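SUMO1 linked HERC2 ZZ domain (Small ubiquitin-related modifier 1,E3 ubiquitin-protein ligase HERC2) (Homo sapiens, PDB 6WW3) binds the tails of histone H3 and SUMO1 through the zinc-binding ZZ domain of the E3 ubiquitin ligase HERC2, here fused to the SUMO1 tail. Local coordinates at residues D32-C37 / H50-I55. Sequence-based numbering, arbitrary orientation.
Sequences DDFDFC and HTFGRI. With ZN (zinc ion), chain D; ZN (zinc ion), chain C.
F34, F36 and F52 form an aromatic cluster on one face of the small three-stranded antiparallel sheet of the ZZ zinc finger, within the HERC2 part of the fusion. Strands 35-36 and 52-55 are the outer strands of this sheet. Strand 25-28 runs between them, and no hydrogen bond joins the outer two directly. The side chain of F52 reaches across the middle strand, where it also touches F26 and C28. Its leading atoms are CE2 and CZ. F52 CE2 and F36 CD2 lie 3.6 Å apart, and F52 CZ is 3.7 Å from F36 CE2. The two rings are nearly parallel, with planes at 14°. They are slid well apart, with centroids 5.3 Å from each other, and overlap little. F34 meets F52 edge to edge, with F34 CD1 4.1 Å from F52 CE2. F34 CG is anti to the backbone N (chi1 -171°), which points the ring edge at F36. The pair is T-shaped, with F34 CE1 3.4 Å above the centre of one F36 face. An alanine at F36 would probably leave the F34 edge without that face and F52 without its closest partner here, opening a gap beside both rings. Both zinc sites flank the cluster. H50 ND1 binds one zinc ion at 2.2 Å, together with C28, C31 and H46. C37 SG binds the other at 2.4 Å, with C13, C16 and C40. H46 also packs its ring against F34. The segments thus meet through aromatic carbon alone. Backbone bonds to strand 25-28 hold each in place, and each zinc ties one segment to other parts of the domain.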
loop_
_atom_site.group_PDB
_atom_site.type_symbol
_atom_site.label_atom_id
_atom_site.label_comp_id
_atom_site.label_asym_id
_atom_site.label_seq_id
_atom_site.Cartn_x
_atom_site.Cartn_y
_atom_site.Cartn_z
ATOM N N ASP A 32 1.461 -12.446 4.086
ATOM C CA ASP A 32 2.410 -12.946 3.094
ATOM C C ASP A 32 2.615 -11.963 1.943
ATOM O O ASP A 32 3.754 -11.713 1.524
ATOM C CB ASP A 32 1.911 -14.307 2.588
ATOM C CG ASP A 32 2.783 -14.908 1.490
ATOM O OD1 ASP A 32 3.718 -15.667 1.802
ATOM O OD2 ASP A 32 2.513 -14.639 0.306
ATOM N N ASP A 33 1.535 -11.380 1.431
ATOM C CA ASP A 33 1.598 -10.614 0.193
ATOM C C ASP A 33 0.443 -9.617 0.152
ATOM O O ASP A 33 -0.423 -9.708 -0.715
ATOM C CB ASP A 33 1.556 -11.576 -1.004
ATOM C CG ASP A 33 1.607 -10.871 -2.356
ATOM O OD1 ASP A 33 0.847 -11.301 -3.231
ATOM O OD2 ASP A 33 2.387 -9.915 -2.555
ATOM N N PHE A 34 0.400 -8.680 1.104
ATOM C CA PHE A 34 -0.762 -7.816 1.289
ATOM C C PHE A 34 -0.327 -6.356 1.285
ATOM O O PHE A 34 0.559 -5.970 2.053
ATOM C CB PHE A 34 -1.497 -8.158 2.596
ATOM C CG PHE A 34 -2.834 -7.455 2.765
ATOM C CD1 PHE A 34 -2.894 -6.120 3.135
ATOM C CD2 PHE A 34 -4.025 -8.145 2.561
ATOM C CE1 PHE A 34 -4.124 -5.469 3.286
ATOM C CE2 PHE A 34 -5.256 -7.516 2.723
ATOM C CZ PHE A 34 -5.302 -6.165 3.088
ATOM N N ASP A 35 -0.987 -5.549 0.461
ATOM C CA ASP A 35 -0.670 -4.134 0.311
ATOM C C ASP A 35 -1.946 -3.306 0.350
ATOM O O ASP A 35 -3.005 -3.758 -0.085
ATOM C CB ASP A 35 0.081 -3.853 -1.000
ATOM C CG ASP A 35 1.365 -4.657 -1.128
ATOM O OD1 ASP A 35 1.310 -5.788 -1.649
ATOM O OD2 ASP A 35 2.432 -4.148 -0.737
ATOM N N PHE A 36 -1.827 -2.086 0.882
ATOM C CA PHE A 36 -2.882 -1.077 0.892
ATOM C C PHE A 36 -2.410 0.167 0.154
ATOM O O PHE A 36 -1.265 0.584 0.321
ATOM C CB PHE A 36 -3.224 -0.641 2.321
ATOM C CG PHE A 36 -4.284 -1.457 2.992
ATOM C CD1 PHE A 36 -5.305 -2.044 2.268
ATOM C CD2 PHE A 36 -4.277 -1.604 4.371
ATOM C CE1 PHE A 36 -6.295 -2.766 2.905
ATOM C CE2 PHE A 36 -5.270 -2.331 5.010
ATOM C CZ PHE A 36 -6.277 -2.910 4.275
ATOM N N CYS A 37 -3.297 0.801 -0.605
ATOM C CA CYS A 37 -3.045 2.194 -0.933
ATOM C C CYS A 37 -3.287 3.045 0.317
ATOM O O CYS A 37 -3.725 2.548 1.359
ATOM C CB CYS A 37 -3.912 2.652 -2.105
ATOM S SG CYS A 37 -5.654 2.886 -1.685
ATOM N N HIS A 50 -1.138 -6.520 13.118
ATOM C CA HIS A 50 -0.200 -6.405 11.992
ATOM C C HIS A 50 0.312 -4.959 11.922
ATOM O O HIS A 50 -0.349 -4.095 12.342
ATOM C CB HIS A 50 -0.796 -6.870 10.645
ATOM C CG HIS A 50 -1.164 -8.301 10.654
ATOM N ND1 HIS A 50 -1.587 -8.967 9.557
ATOM C CD2 HIS A 50 -1.176 -9.196 11.653
ATOM C CE1 HIS A 50 -1.836 -10.211 9.863
ATOM N NE2 HIS A 50 -1.561 -10.379 11.119
ATOM N N THR A 51 1.497 -4.754 11.395
ATOM C CA THR A 51 2.088 -3.435 11.183
ATOM C C THR A 51 2.473 -3.329 9.717
ATOM O O THR A 51 2.864 -4.324 9.102
ATOM C CB THR A 51 3.329 -3.180 12.061
ATOM O OG1 THR A 51 4.330 -4.162 11.768
ATOM C CG2 THR A 51 2.972 -3.246 13.549
ATOM N N PHE A 52 2.317 -2.138 9.152
ATOM C CA PHE A 52 2.606 -1.885 7.748
ATOM C C PHE A 52 3.893 -1.079 7.584
ATOM O O PHE A 52 4.171 -0.171 8.370
ATOM C CB PHE A 52 1.444 -1.130 7.095
ATOM C CG PHE A 52 0.219 -1.967 6.879
ATOM C CD1 PHE A 52 -0.611 -2.302 7.944
ATOM C CD2 PHE A 52 -0.101 -2.416 5.613
ATOM C CE1 PHE A 52 -1.735 -3.065 7.748
ATOM C CE2 PHE A 52 -1.235 -3.184 5.398
ATOM C CZ PHE A 52 -2.052 -3.509 6.462
ATOM N N GLY A 53 4.649 -1.385 6.537
ATOM C CA GLY A 53 5.799 -0.586 6.155
ATOM C C GLY A 53 5.418 0.385 5.056
ATOM O O GLY A 53 4.770 0.009 4.078
ATOM N N ARG A 54 5.780 1.653 5.248
ATOM C CA ARG A 54 5.485 2.662 4.239
ATOM C C ARG A 54 6.560 2.653 3.158
ATOM O O ARG A 54 7.743 2.862 3.446
ATOM C CB ARG A 54 5.390 4.053 4.854
ATOM C CG ARG A 54 4.948 5.100 3.840
ATOM C CD ARG A 54 5.242 6.511 4.350
ATOM N NE ARG A 54 4.137 7.095 5.098
ATOM C CZ ARG A 54 3.347 8.061 4.634
ATOM N NH1 ARG A 54 3.534 8.549 3.415
ATOM N NH2 ARG A 54 2.365 8.541 5.389
ATOM N N ILE A 55 6.140 2.484 1.910
ATOM C CA ILE A 55 7.036 2.470 0.763
ATOM C C ILE A 55 6.565 3.586 -0.156
ATOM O O ILE A 55 5.554 3.439 -0.859
ATOM C CB ILE A 55 7.036 1.108 0.057
ATOM C CG1 ILE A 55 7.388 0.015 1.063
ATOM C CG2 ILE A 55 8.002 1.092 -1.135
ATOM C CD1 ILE A 55 7.123 -1.382 0.593
HETATM ZN ZN ZN D . -1.627 -8.112 7.524
HETATM ZN ZN ZN C . -6.950 0.837 -1.881
#